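Local coordinates for xylose isomerase domain protein (Alicyclobacillus acidocaldarius subsp. acidocaldarius, PDB 3U0H), which is probably an isomerase, folded as a xylose isomerase-like TIM barrel, at residues 10-15 / 247-252; 51-56 / 93-98; 74-79 / 121-126; 84-89 / 129-134; 204-209 / 229-234. All coordinates share one frame; numbering follows the deposited sequence.

How the contacts relate
From the N terminus, strand 5-8 leads into 10-15, which opens contact 1; this loop closes only at 247-252, on and just past the last barrel strand, so every other contact lies within its span. Segments 51-56, 74-79 and 84-89 then open contacts 2, 3 and 4, which close in the same order at 93-98, 121-126 and 129-134. These three therefore cross one another, and they tie outer helices together pairwise: 49-57 to 86-95, 76-84 to 113-131, and 86-95 to 113-131. Contact 5 follows in series, seating helix 231-241 on strand 201-206. It touches contact 1, because strands 201-206 and 246-249 are hydrogen-bonded neighbours in the barrel.

Contact 1 (10-15 / 247-252); sequences PTLVDE and VAAEVL
Where the TIM barrel closes, the short 3-10 turn after strand 5-8 meets the chain leaving the last strand, 246-249, and Thr11 faces the backbone of Val251. The polar link is one hydrogen bond: the amide N of Val251 donates to OG1 of Thr11 over 3.0 Å, at an N-H...O angle of 156°. In Thr11, OG1 sits between the backbone N and the carbonyl carbon (chi1 62°), and CG2 sits beside the backbone N. The two branches thus take different partners, which is what a threonine offers here. OG1 takes the amide and also shares a hydrogen bond with His9 ND1, whereas CG2 lies 3.7 Å from CD2 of Leu252, the two side chains crossing obliquely. Thr11 CB adds a third touch, 3.5 Å from the carbonyl O of Val251.

One residue further along, the apolar side of the turn takes over. Leu12 puts CD1 4.0 Å from CB of Ala249, and its CG lies 3.9 Å from the carbonyl O of the same alanine. Ala249 is the centre of an inverse gamma turn, and its lone methyl suits a place where Leu12 and Val268 of helix 261-280 both press close. Nearby, Glu250 O accepts from Asn207 ND2, tying this stretch to the residues after strand 201-206. A bound 1,2-ethanediol, probably from the crystallisation liquor, lies by the Leu252 side chain. Loops packed against each other after the first and last strands are characteristic of the C-terminal rim of a closed eight-stranded barrel, the end where TIM-barrel enzymes carry their active sites.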
# COMPACT_ATOMS: atom_id res chain seq x y z
N PRO A 10 -0.33 -10.31 35.88
CA PRO A 10 -0.83 -9.60 37.08
C PRO A 10 -1.95 -10.28 37.88
O PRO A 10 -1.96 -10.22 39.14
CB PRO A 10 -1.38 -8.30 36.49
CG PRO A 10 -0.59 -8.09 35.25
CD PRO A 10 -0.41 -9.45 34.67
N THR A 11 -2.87 -10.94 37.16
CA THR A 11 -3.96 -11.70 37.80
C THR A 11 -3.49 -12.86 38.63
O THR A 11 -4.24 -13.34 39.44
CB THR A 11 -4.89 -12.33 36.77
OG1 THR A 11 -4.14 -13.26 35.98
CG2 THR A 11 -5.54 -11.26 35.87
N LEU A 12 -2.30 -13.36 38.41
CA LEU A 12 -1.85 -14.47 39.23
C LEU A 12 -1.52 -14.09 40.65
O LEU A 12 -1.60 -14.92 41.52
CB LEU A 12 -0.59 -15.12 38.63
CG LEU A 12 -0.82 -16.44 37.95
CD1 LEU A 12 0.53 -17.13 37.79
CD2 LEU A 12 -1.76 -17.24 38.82
N VAL A 13 -1.12 -12.83 40.86
CA VAL A 13 -0.58 -12.38 42.13
C VAL A 13 -1.38 -11.22 42.70
O VAL A 13 -2.05 -10.47 41.98
CB VAL A 13 0.89 -11.94 41.97
CG1 VAL A 13 1.71 -13.05 41.34
CG2 VAL A 13 1.00 -10.66 41.15
N ASP A 14 -1.34 -11.04 43.99
CA ASP A 14 -2.35 -10.13 44.56
C ASP A 14 -1.69 -8.78 44.70
O ASP A 14 -1.53 -8.31 45.78
CB ASP A 14 -3.01 -10.66 45.89
CG ASP A 14 -2.17 -11.74 46.62
OD1 ASP A 14 -0.91 -11.72 46.55
OD2 ASP A 14 -2.78 -12.62 47.29
N GLU A 15 -1.23 -8.21 43.59
CA GLU A 15 -0.20 -7.19 43.72
C GLU A 15 -0.40 -6.08 42.73
O GLU A 15 -0.54 -6.30 41.54
CB GLU A 15 1.23 -7.77 43.63
CG GLU A 15 2.35 -6.89 44.23
CD GLU A 15 1.91 -6.08 45.47
OE1 GLU A 15 2.12 -6.58 46.60
OE2 GLU A 15 1.33 -4.95 45.34
N VAL A 247 4.45 -17.54 27.38
CA VAL A 247 3.12 -18.08 27.66
C VAL A 247 2.68 -17.57 29.01
O VAL A 247 3.20 -17.99 30.06
CB VAL A 247 3.21 -19.60 27.66
CG1 VAL A 247 1.88 -20.24 27.99
CG2 VAL A 247 3.78 -20.10 26.33
N ALA A 248 1.69 -16.68 28.99
CA ALA A 248 1.24 -16.03 30.23
C ALA A 248 0.03 -16.69 30.83
O ALA A 248 -0.94 -16.98 30.13
CB ALA A 248 0.94 -14.59 29.98
N ALA A 249 0.06 -16.91 32.15
CA ALA A 249 -1.10 -17.44 32.86
C ALA A 249 -2.06 -16.30 33.21
O ALA A 249 -1.98 -15.74 34.32
CB ALA A 249 -0.66 -18.18 34.10
N GLU A 250 -2.91 -15.93 32.26
CA GLU A 250 -4.04 -14.98 32.50
C GLU A 250 -5.20 -15.74 33.15
O GLU A 250 -5.94 -16.46 32.46
CB GLU A 250 -4.52 -14.26 31.21
CG GLU A 250 -5.59 -13.15 31.50
CD GLU A 250 -6.10 -12.36 30.29
OE1 GLU A 250 -6.78 -12.91 29.39
OE2 GLU A 250 -5.87 -11.13 30.26
N VAL A 251 -5.32 -15.60 34.47
CA VAL A 251 -6.35 -16.31 35.24
C VAL A 251 -7.33 -15.29 35.79
O VAL A 251 -7.25 -14.93 36.95
CB VAL A 251 -5.73 -17.20 36.32
CG1 VAL A 251 -6.81 -17.90 37.12
CG2 VAL A 251 -4.82 -18.25 35.67
N LEU A 252 -8.21 -14.77 34.92
CA LEU A 252 -9.16 -13.76 35.35
C LEU A 252 -10.04 -14.42 36.42
O LEU A 252 -10.37 -15.58 36.30
CB LEU A 252 -10.00 -13.21 34.19
CG LEU A 252 -9.24 -12.57 33.01
CD1 LEU A 252 -10.22 -12.03 31.98
CD2 LEU A 252 -8.33 -11.43 33.43

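Contact 2 (51-56 / 93-98); sequences AVEAMF and CARLGA
Two flat groups shape this contact, the guanidinium of Arg95 and the ring of Phe56, and they meet Glu53 and Leu96 in different ways. Arg95 presents its edge: NE and NH1 together clasp one oxygen, OE1 of Glu53, which lies almost in the guanidinium plane. The NH1 bond is the shorter and straighter, 2.7 Å at 160°, and NE completes the salt bridge at 3.2 Å. Both donors approach OE1 nearly in line with its bond to CD, and the two side chains cross at about a right angle. A bend at chi3 (58°) sets NE where it can share the oxygen with NH1. The Phe56 ring receives CD2 of Leu96 in an off-centre CH-pi contact, 4.2 Å from the ring centroid.

Leu96 uses both branches beside the ion pair. CD2 also lies 3.6 Å from CA of Glu53, while CD1 meets CG1 of Val52 at 4.0 Å. A branched apolar residue suits a place bounded by a helix backbone, a valine and a ring. Next to it, Gly97 ends helix 86-95 in a Schellman motif, with a backbone shape that would jam any CB against the carbonyl O of Leu96.

An alanine at Arg95 would probably leave Glu53 OE1 without these two donors and its carboxylate freer to turn. OE2 has its own mate, Arg244 of the second subunit, and Tyr239 of that subunit packs on Glu53. The carboxylate thus joins two arginines of different chains, so the charge pairing between these outer helices is also part of the subunit interface, next to an apolar patch.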
# COMPACT_ATOMS: atom_id res chain seq x y z
N ALA A 51 14.67 5.22 33.95
CA ALA A 51 14.37 4.58 35.24
C ALA A 51 13.49 3.32 35.06
O ALA A 51 13.72 2.34 35.74
CB ALA A 51 13.68 5.59 36.16
N VAL A 52 12.52 3.35 34.15
CA VAL A 52 11.65 2.18 33.92
C VAL A 52 12.46 1.05 33.29
O VAL A 52 12.29 -0.12 33.63
CB VAL A 52 10.42 2.52 33.05
CG1 VAL A 52 9.65 1.24 32.72
CG2 VAL A 52 9.52 3.54 33.75
N GLU A 53 13.38 1.39 32.42
CA GLU A 53 14.17 0.37 31.78
C GLU A 53 15.12 -0.25 32.78
O GLU A 53 15.32 -1.44 32.80
CB GLU A 53 14.89 0.95 30.58
CG GLU A 53 16.21 0.31 30.25
CD GLU A 53 16.59 0.59 28.81
OE1 GLU A 53 16.08 1.58 28.21
OE2 GLU A 53 17.34 -0.22 28.27
N ALA A 54 15.69 0.59 33.61
CA ALA A 54 16.53 0.15 34.72
C ALA A 54 15.85 -0.86 35.67
O ALA A 54 16.50 -1.80 36.12
CB ALA A 54 17.06 1.36 35.51
N MSE A 55 14.55 -0.71 35.95
CA MSE A 55 13.82 -1.68 36.81
C MSE A 55 13.80 -3.10 36.22
O MSE A 55 13.95 -4.09 36.95
CB MSE A 55 12.35 -1.29 37.00
CG MSE A 55 12.10 0.08 37.59
SE MSE A 55 10.20 0.28 37.78
CE MSE A 55 10.21 -0.15 39.64
N PHE A 56 13.55 -3.17 34.92
CA PHE A 56 13.61 -4.45 34.19
C PHE A 56 15.04 -5.01 34.12
O PHE A 56 15.26 -6.16 34.48
CB PHE A 56 13.02 -4.33 32.78
CG PHE A 56 11.50 -4.27 32.76
CD1 PHE A 56 10.81 -3.15 33.22
CD2 PHE A 56 10.77 -5.36 32.31
CE1 PHE A 56 9.42 -3.12 33.20
CE2 PHE A 56 9.39 -5.32 32.27
CZ PHE A 56 8.71 -4.21 32.71
N CYS A 93 8.05 0.26 24.80
CA CYS A 93 7.85 -1.14 25.17
C CYS A 93 8.79 -2.05 24.43
O CYS A 93 9.25 -3.05 25.01
CB CYS A 93 6.40 -1.59 24.98
SG CYS A 93 5.27 -0.79 26.15
N ALA A 94 9.10 -1.72 23.17
CA ALA A 94 10.13 -2.51 22.40
C ALA A 94 11.47 -2.58 23.16
O ALA A 94 12.11 -3.63 23.21
CB ALA A 94 10.36 -1.93 20.97
N ARG A 95 11.87 -1.45 23.76
CA ARG A 95 13.14 -1.29 24.48
C ARG A 95 13.21 -2.19 25.72
O ARG A 95 14.28 -2.53 26.18
CB ARG A 95 13.31 0.17 24.98
CG ARG A 95 13.98 1.16 24.03
CD ARG A 95 13.82 2.61 24.51
NE ARG A 95 14.38 2.79 25.85
CZ ARG A 95 14.40 3.94 26.51
NH1 ARG A 95 14.98 4.00 27.70
NH2 ARG A 95 13.86 5.04 25.99
N LEU A 96 12.04 -2.47 26.29
CA LEU A 96 11.86 -3.36 27.41
C LEU A 96 11.63 -4.83 27.00
O LEU A 96 11.50 -5.70 27.88
CB LEU A 96 10.63 -2.90 28.19
CG LEU A 96 10.74 -1.50 28.80
CD1 LEU A 96 9.40 -1.01 29.37
CD2 LEU A 96 11.79 -1.60 29.90
N GLY A 97 11.53 -5.08 25.69
CA GLY A 97 11.50 -6.44 25.13
C GLY A 97 10.22 -6.91 24.42
O GLY A 97 10.17 -8.02 23.92
N ALA A 98 9.18 -6.10 24.40
CA ALA A 98 7.89 -6.52 23.85
C ALA A 98 8.07 -6.55 22.32
O ALA A 98 8.71 -5.64 21.79
CB ALA A 98 6.84 -5.48 24.25

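Contact 3 (74-79 / 121-126); sequences DSEPVF and ARRIRQ
Glu76 OE1 is gripped by two arginines from opposite faces of its carboxylate plane. Arg122 NH2 donates from one side at 2.7 Å and an almost straight 172°, and Arg123 NH2 from the other at 2.9 Å. Arg122 reaches Glu76 tip to tip, so that its NH1 takes the second oxygen, OE2, on the syn side at 2.7 Å. That same NH1 bonds OE1 of Gln126, one turn along its own helix, at 2.8 Å.

Arg123 is extended from CG to NE (chi3 171° at its end) and slides past Phe79. Its guanidinium lies flat on the ring, planes 5° apart and centres 4.5 Å apart, with CD over the ring centre, while Gln126 OE1 stands at the ring's edge. This joins two helices of the barrel's outer layer, 76-84 and 113-131, with the arginine reaching the start of helix 76-84. There NH1 and NH2 both grip the carbonyl O of Asp74, at 2.8 Å for NH1, just ahead of the N-cap residue Ser75. Arginine suits this place because its edge can satisfy several oxygens while its face rests on an aromatic ring. Arg122 NE, for its part, forms a salt bridge with Glu167 of the third subunit.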
# COMPACT_ATOMS: atom_id res chain seq x y z
N ASP A 74 -13.49 4.57 20.56
CA ASP A 74 -13.67 5.99 20.89
C ASP A 74 -14.26 6.72 19.70
O ASP A 74 -14.39 6.18 18.59
CB ASP A 74 -12.36 6.65 21.27
CG ASP A 74 -12.13 6.70 22.77
OD1 ASP A 74 -13.10 6.86 23.51
OD2 ASP A 74 -10.97 6.59 23.23
N SER A 75 -14.65 7.96 19.96
CA SER A 75 -14.93 8.93 18.92
C SER A 75 -13.67 9.05 18.01
O SER A 75 -12.54 8.74 18.44
CB SER A 75 -15.30 10.29 19.56
OG SER A 75 -14.15 10.84 20.23
N GLU A 76 -13.88 9.48 16.76
CA GLU A 76 -12.79 9.58 15.78
C GLU A 76 -11.66 10.51 16.28
O GLU A 76 -10.50 10.09 16.24
CB GLU A 76 -13.28 10.02 14.35
CG GLU A 76 -12.32 9.69 13.17
CD GLU A 76 -11.88 8.20 13.04
OE1 GLU A 76 -12.67 7.26 13.33
OE2 GLU A 76 -10.74 7.94 12.60
N PRO A 77 -11.99 11.75 16.77
CA PRO A 77 -10.90 12.66 17.16
C PRO A 77 -10.05 12.09 18.32
O PRO A 77 -8.86 12.31 18.33
CB PRO A 77 -11.64 13.93 17.60
CG PRO A 77 -13.05 13.79 17.09
CD PRO A 77 -13.30 12.32 17.14
N VAL A 78 -10.66 11.38 19.26
CA VAL A 78 -9.88 10.83 20.39
C VAL A 78 -9.06 9.65 19.88
O VAL A 78 -7.88 9.52 20.23
CB VAL A 78 -10.81 10.43 21.57
CG1 VAL A 78 -10.03 9.74 22.69
CG2 VAL A 78 -11.62 11.65 22.08
N PHE A 79 -9.67 8.81 19.04
CA PHE A 79 -8.98 7.69 18.47
C PHE A 79 -7.76 8.15 17.68
O PHE A 79 -6.66 7.65 17.87
CB PHE A 79 -9.89 6.80 17.57
CG PHE A 79 -9.12 5.83 16.75
CD1 PHE A 79 -8.50 4.76 17.35
CD2 PHE A 79 -8.91 6.04 15.40
CE1 PHE A 79 -7.72 3.89 16.63
CE2 PHE A 79 -8.15 5.16 14.66
CZ PHE A 79 -7.56 4.06 15.29
N ALA A 121 -12.35 -2.72 11.41
CA ALA A 121 -11.35 -3.22 10.42
C ALA A 121 -10.39 -2.10 10.08
O ALA A 121 -9.16 -2.28 10.09
CB ALA A 121 -12.01 -3.74 9.13
N ARG A 122 -10.93 -0.93 9.83
CA ARG A 122 -10.09 0.18 9.37
C ARG A 122 -9.15 0.71 10.46
O ARG A 122 -8.05 1.13 10.19
CB ARG A 122 -10.95 1.29 8.78
CG ARG A 122 -10.16 2.52 8.31
CD ARG A 122 -10.05 3.60 9.39
NE ARG A 122 -11.33 4.09 9.95
CZ ARG A 122 -11.43 4.99 10.94
NH1 ARG A 122 -10.36 5.49 11.55
NH2 ARG A 122 -12.64 5.39 11.32
N ARG A 123 -9.60 0.73 11.69
CA ARG A 123 -8.80 1.29 12.80
C ARG A 123 -7.67 0.34 13.25
O ARG A 123 -6.61 0.78 13.68
CB ARG A 123 -9.72 1.58 14.00
CG ARG A 123 -10.61 2.79 13.81
CD ARG A 123 -11.46 3.07 15.04
NE ARG A 123 -12.16 4.33 14.97
CZ ARG A 123 -12.81 4.90 16.00
NH1 ARG A 123 -12.81 4.30 17.23
NH2 ARG A 123 -13.44 6.05 15.84
N ILE A 124 -7.94 -0.94 13.18
CA ILE A 124 -6.96 -1.98 13.47
C ILE A 124 -5.89 -1.96 12.41
O ILE A 124 -4.71 -2.14 12.72
CB ILE A 124 -7.62 -3.40 13.55
CG1 ILE A 124 -8.55 -3.47 14.80
CG2 ILE A 124 -6.54 -4.48 13.65
CD1 ILE A 124 -9.28 -4.79 15.06
N ARG A 125 -6.29 -1.71 11.16
CA ARG A 125 -5.38 -1.56 10.03
C ARG A 125 -4.45 -0.37 10.30
O ARG A 125 -3.22 -0.46 10.13
CB ARG A 125 -6.18 -1.34 8.74
CG ARG A 125 -5.35 -1.08 7.50
CD ARG A 125 -6.25 -0.55 6.34
NE ARG A 125 -7.40 -1.41 6.19
CZ ARG A 125 -8.64 -1.10 5.78
NH1 ARG A 125 -8.97 0.11 5.40
NH2 ARG A 125 -9.55 -2.09 5.76
N GLN A 126 -5.05 0.76 10.66
CA GLN A 126 -4.28 1.97 11.01
C GLN A 126 -3.31 1.66 12.17
O GLN A 126 -2.17 2.06 12.15
CB GLN A 126 -5.20 3.13 11.33
CG GLN A 126 -5.89 3.75 10.11
CD GLN A 126 -6.85 4.89 10.49
OE1 GLN A 126 -7.65 4.76 11.40
NE2 GLN A 126 -6.75 5.98 9.80

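Contact 4 (84-89 / 129-134); sequences SLLPDR and VELLPL
Pro87 and Glu130 make the closest approach across this contact, CG of the proline ring lying 3.5 Å from OE1 of the glutamate. The two side chains meet at a slant, and the touch is van der Waals in kind. Glu130 bends at chi2 (-57°), which turns CD back from an extended course. Beside this pair, Leu86 directs CD2 toward helix 113-131: the methyl lies 4.3 Å from CG of Leu131 and 4.4 Å from CB of Glu130. At the other end, CD1 of Leu134 comes 4.1 Å from the carbonyl O of Pro87.

No hydrogen bond crosses between the segments, so they are held to each other by van der Waals contact. Proline suits its position early in helix 86-95, where a residue lacking an N-H costs little, and its compact ring lets the backbones come close. Leucines suit the buried side because their branched ends offer apolar surface to the facing helix.

Further out, Ala90, one turn along helix 86-95, receives both Leu131 and Leu134, its small side chain admitting the two. Leu86 leans also on Pro69 in a loop. After helix 113-131 the chain continues as a 3-10 segment, 132-134, which brings Leu134 round to this side, while Leu132 packs on Leu132 of the second subunit. Mostly apolar side chains meeting between neighbouring helices are characteristic of the outer helical layer of a TIM barrel, here close to a subunit interface.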
# COMPACT_ATOMS: atom_id res chain seq x y z
N SER A 84 -1.81 8.62 17.29
CA SER A 84 -0.59 9.40 17.09
C SER A 84 0.40 9.21 18.16
O SER A 84 1.59 9.42 17.96
CB SER A 84 -0.92 10.87 17.03
OG SER A 84 -1.23 11.12 15.68
N LEU A 85 -0.10 8.88 19.33
CA LEU A 85 0.73 8.67 20.46
C LEU A 85 1.21 7.22 20.51
O LEU A 85 2.08 6.92 21.34
CB LEU A 85 -0.07 9.04 21.72
CG LEU A 85 -0.51 10.49 21.96
CD1 LEU A 85 -1.43 10.63 23.20
CD2 LEU A 85 0.72 11.43 22.06
N LEU A 86 0.70 6.32 19.65
CA LEU A 86 1.03 4.90 19.80
C LEU A 86 2.50 4.54 19.52
O LEU A 86 3.11 3.76 20.24
CB LEU A 86 0.08 4.04 18.97
CG LEU A 86 0.46 2.59 18.69
CD1 LEU A 86 0.54 1.84 20.02
CD2 LEU A 86 -0.50 1.93 17.72
N PRO A 87 3.08 5.12 18.48
CA PRO A 87 4.49 4.80 18.18
C PRO A 87 5.52 4.97 19.31
O PRO A 87 6.32 4.04 19.60
CB PRO A 87 4.78 5.73 17.03
CG PRO A 87 3.48 5.79 16.29
CD PRO A 87 2.46 5.90 17.41
N ASP A 88 5.52 6.13 19.98
CA ASP A 88 6.42 6.33 21.13
C ASP A 88 6.14 5.39 22.29
O ASP A 88 7.06 4.88 22.90
CB ASP A 88 6.45 7.80 21.60
CG ASP A 88 7.17 8.75 20.58
OD1 ASP A 88 7.91 8.24 19.67
OD2 ASP A 88 7.02 10.00 20.69
N ARG A 89 4.87 5.12 22.56
CA ARG A 89 4.50 4.10 23.56
C ARG A 89 4.96 2.72 23.08
O ARG A 89 5.54 1.94 23.86
CB ARG A 89 3.00 4.07 23.85
CG ARG A 89 2.49 5.37 24.41
CD ARG A 89 0.97 5.41 24.60
NE ARG A 89 0.61 6.69 25.16
CZ ARG A 89 -0.58 7.29 25.08
NH1 ARG A 89 -0.73 8.46 25.67
NH2 ARG A 89 -1.60 6.76 24.43
N VAL A 129 -0.49 -0.59 10.77
CA VAL A 129 0.39 0.23 9.95
C VAL A 129 1.34 1.10 10.77
O VAL A 129 2.53 1.17 10.41
CB VAL A 129 -0.40 1.10 8.95
CG1 VAL A 129 0.50 2.16 8.29
CG2 VAL A 129 -1.08 0.19 7.92
N GLU A 130 0.91 1.69 11.88
CA GLU A 130 1.83 2.52 12.68
C GLU A 130 2.92 1.62 13.23
O GLU A 130 4.00 2.11 13.61
CB GLU A 130 1.14 3.24 13.86
CG GLU A 130 0.22 4.37 13.45
CD GLU A 130 0.97 5.39 12.62
OE1 GLU A 130 2.07 5.78 13.06
OE2 GLU A 130 0.53 5.74 11.52
N LEU A 131 2.67 0.32 13.24
CA LEU A 131 3.64 -0.58 13.91
C LEU A 131 4.62 -1.27 12.94
O LEU A 131 5.59 -1.89 13.36
CB LEU A 131 2.92 -1.60 14.81
CG LEU A 131 2.18 -1.05 16.04
CD1 LEU A 131 1.28 -2.17 16.58
CD2 LEU A 131 3.12 -0.59 17.16
N LEU A 132 4.37 -1.14 11.64
CA LEU A 132 5.24 -1.78 10.65
C LEU A 132 6.69 -1.30 10.77
O LEU A 132 7.54 -2.13 10.66
CB LEU A 132 4.72 -1.59 9.21
CG LEU A 132 3.38 -2.31 8.90
CD1 LEU A 132 2.74 -1.89 7.54
CD2 LEU A 132 3.62 -3.83 8.95
N PRO A 133 6.97 0.02 11.05
CA PRO A 133 8.36 0.44 11.11
C PRO A 133 9.13 -0.14 12.27
O PRO A 133 10.38 -0.14 12.23
CB PRO A 133 8.28 1.95 11.26
CG PRO A 133 6.90 2.36 10.83
CD PRO A 133 6.04 1.17 11.11
N LEU A 134 8.40 -0.65 13.27
CA LEU A 134 9.00 -1.07 14.52
C LEU A 134 9.20 -2.56 14.49
O LEU A 134 9.78 -3.12 15.39
CB LEU A 134 8.09 -0.68 15.70
CG LEU A 134 7.53 0.76 15.67
CD1 LEU A 134 6.58 1.03 16.85
CD2 LEU A 134 8.67 1.78 15.58

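Contact 5 (204-209 / 229-234); sequences VHINDT and IPLVPF
Asp208 and Ile229 slide past each other in opposite directions, and the carboxylate meets the isoleucine backbone. Ile229 N donates to the syn lone pair of OD1 at 2.9 Å and 160°, while Thr209 N reaches the same oxygen on the anti side, also at 2.9 Å. One oxygen thus holds two buried amides. The other, OD2, is bonded to a water that lies 2.7 Å from Ile229 O as well, and OD2 also has weak bonds from Gly225 N and Gly227 N. An alanine at Asp208 would probably leave the amides of Ile229 and Thr209 without this acceptor and free the loop ahead of helix 231-241 to shift.

The aliphatic groups pack beside these polar groups. The Thr209 side chain crosses Ile229 at about a right angle, CG2 to CG1, 4.0 Å. Leu231 lies aslant to Ile206, its CD2 4.0 Å from CG1 of the isoleucine and 3.5 Å from Asn207 O. Here the contact joins two parts of a beta-alpha-beta unit, strand 201-206 and the helix that crosses over to strand 246-249, and branched aliphatics suit the layer between them. At the far end Val204 and Phe234 reach toward each other tip to tip, CG1 to CE2 4.0 Å. In Phe234, CG stands anti to the backbone N (chi1 179°), and the ring beyond it meets the strand, where CZ also touches His205 O.

Around these, Leu272 and Leu275 of helix 261-280 pack on Ile206 and Leu231 respectively. The polar ends of His205 and Asn207 find their partners outside the two segments, both hydrogen-bonding Asp179.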
# COMPACT_ATOMS: atom_id res chain seq x y z
N VAL A 204 0.43 -15.70 23.67
CA VAL A 204 -0.27 -16.87 24.11
C VAL A 204 -0.68 -16.73 25.57
O VAL A 204 0.11 -16.25 26.40
CB VAL A 204 0.61 -18.11 23.92
CG1 VAL A 204 -0.06 -19.34 24.51
CG2 VAL A 204 0.91 -18.27 22.42
N HIS A 205 -1.93 -17.08 25.86
CA HIS A 205 -2.38 -17.19 27.24
C HIS A 205 -2.70 -18.62 27.54
O HIS A 205 -3.30 -19.33 26.71
CB HIS A 205 -3.66 -16.40 27.49
CG HIS A 205 -3.53 -14.90 27.46
ND1 HIS A 205 -4.61 -14.10 27.34
CD2 HIS A 205 -2.44 -14.06 27.54
CE1 HIS A 205 -4.23 -12.81 27.37
NE2 HIS A 205 -2.89 -12.79 27.47
N ILE A 206 -2.38 -19.02 28.79
CA ILE A 206 -2.76 -20.30 29.36
C ILE A 206 -3.56 -20.17 30.71
O ILE A 206 -3.44 -19.19 31.42
CB ILE A 206 -1.47 -21.16 29.46
CG1 ILE A 206 -1.81 -22.64 29.55
CG2 ILE A 206 -0.56 -20.66 30.58
CD1 ILE A 206 -0.68 -23.59 29.19
N ASN A 207 -4.39 -21.18 31.04
CA ASN A 207 -5.37 -21.15 32.18
C ASN A 207 -6.17 -22.43 32.07
O ASN A 207 -5.85 -23.29 31.22
CB ASN A 207 -6.31 -19.91 32.12
CG ASN A 207 -6.78 -19.65 30.70
OD1 ASN A 207 -7.39 -20.55 30.10
ND2 ASN A 207 -6.37 -18.52 30.12
N ASP A 208 -7.20 -22.58 32.91
CA ASP A 208 -7.99 -23.82 32.99
C ASP A 208 -9.43 -23.60 33.46
O ASP A 208 -9.80 -22.51 33.82
CB ASP A 208 -7.29 -24.85 33.91
CG ASP A 208 -7.25 -26.25 33.31
OD1 ASP A 208 -8.19 -26.60 32.57
OD2 ASP A 208 -6.27 -26.99 33.60
N THR A 209 -10.23 -24.66 33.42
CA THR A 209 -11.62 -24.65 33.89
C THR A 209 -12.15 -26.06 34.03
O THR A 209 -11.79 -26.92 33.23
CB THR A 209 -12.55 -23.97 32.88
OG1 THR A 209 -13.76 -23.65 33.55
CG2 THR A 209 -12.87 -24.88 31.66
N ILE A 229 -9.06 -28.65 30.65
CA ILE A 229 -8.64 -28.21 29.29
C ILE A 229 -7.40 -29.01 28.92
O ILE A 229 -6.53 -29.18 29.78
CB ILE A 229 -8.32 -26.71 29.23
CG1 ILE A 229 -9.53 -25.92 29.70
CG2 ILE A 229 -8.00 -26.22 27.81
CD1 ILE A 229 -9.26 -24.45 29.65
N PRO A 230 -7.35 -29.60 27.69
CA PRO A 230 -6.11 -30.37 27.24
C PRO A 230 -4.94 -29.46 26.89
O PRO A 230 -4.78 -28.94 25.75
CB PRO A 230 -6.59 -31.18 26.04
CG PRO A 230 -8.08 -31.23 26.18
CD PRO A 230 -8.48 -29.90 26.80
N LEU A 231 -4.09 -29.25 27.88
CA LEU A 231 -3.14 -28.16 27.79
C LEU A 231 -1.88 -28.62 27.09
O LEU A 231 -1.16 -27.81 26.52
CB LEU A 231 -2.82 -27.58 29.17
CG LEU A 231 -3.90 -26.71 29.86
CD1 LEU A 231 -3.34 -26.16 31.18
CD2 LEU A 231 -4.43 -25.60 28.94
N VAL A 232 -1.57 -29.91 27.16
CA VAL A 232 -0.45 -30.43 26.40
C VAL A 232 -0.69 -30.31 24.88
O VAL A 232 0.15 -29.80 24.22
CB VAL A 232 -0.04 -31.84 26.83
CG1 VAL A 232 1.14 -32.29 25.98
CG2 VAL A 232 0.39 -31.84 28.29
N PRO A 233 -1.85 -30.76 24.34
CA PRO A 233 -2.18 -30.53 22.92
C PRO A 233 -2.29 -29.07 22.54
O PRO A 233 -1.93 -28.71 21.42
CB PRO A 233 -3.56 -31.17 22.75
CG PRO A 233 -3.61 -32.24 23.82
CD PRO A 233 -2.80 -31.72 24.98
N PHE A 234 -2.78 -28.23 23.44
CA PHE A 234 -2.75 -26.77 23.22
C PHE A 234 -1.36 -26.23 22.96
O PHE A 234 -1.11 -25.59 21.94
CB PHE A 234 -3.32 -26.03 24.43
CG PHE A 234 -3.32 -24.54 24.30
CD1 PHE A 234 -4.19 -23.91 23.45
CD2 PHE A 234 -2.49 -23.78 25.07
CE1 PHE A 234 -4.24 -22.54 23.37
CE2 PHE A 234 -2.53 -22.42 25.01
CZ PHE A 234 -3.40 -21.80 24.12
O HOH W 1 -5.98 -29.35 32.38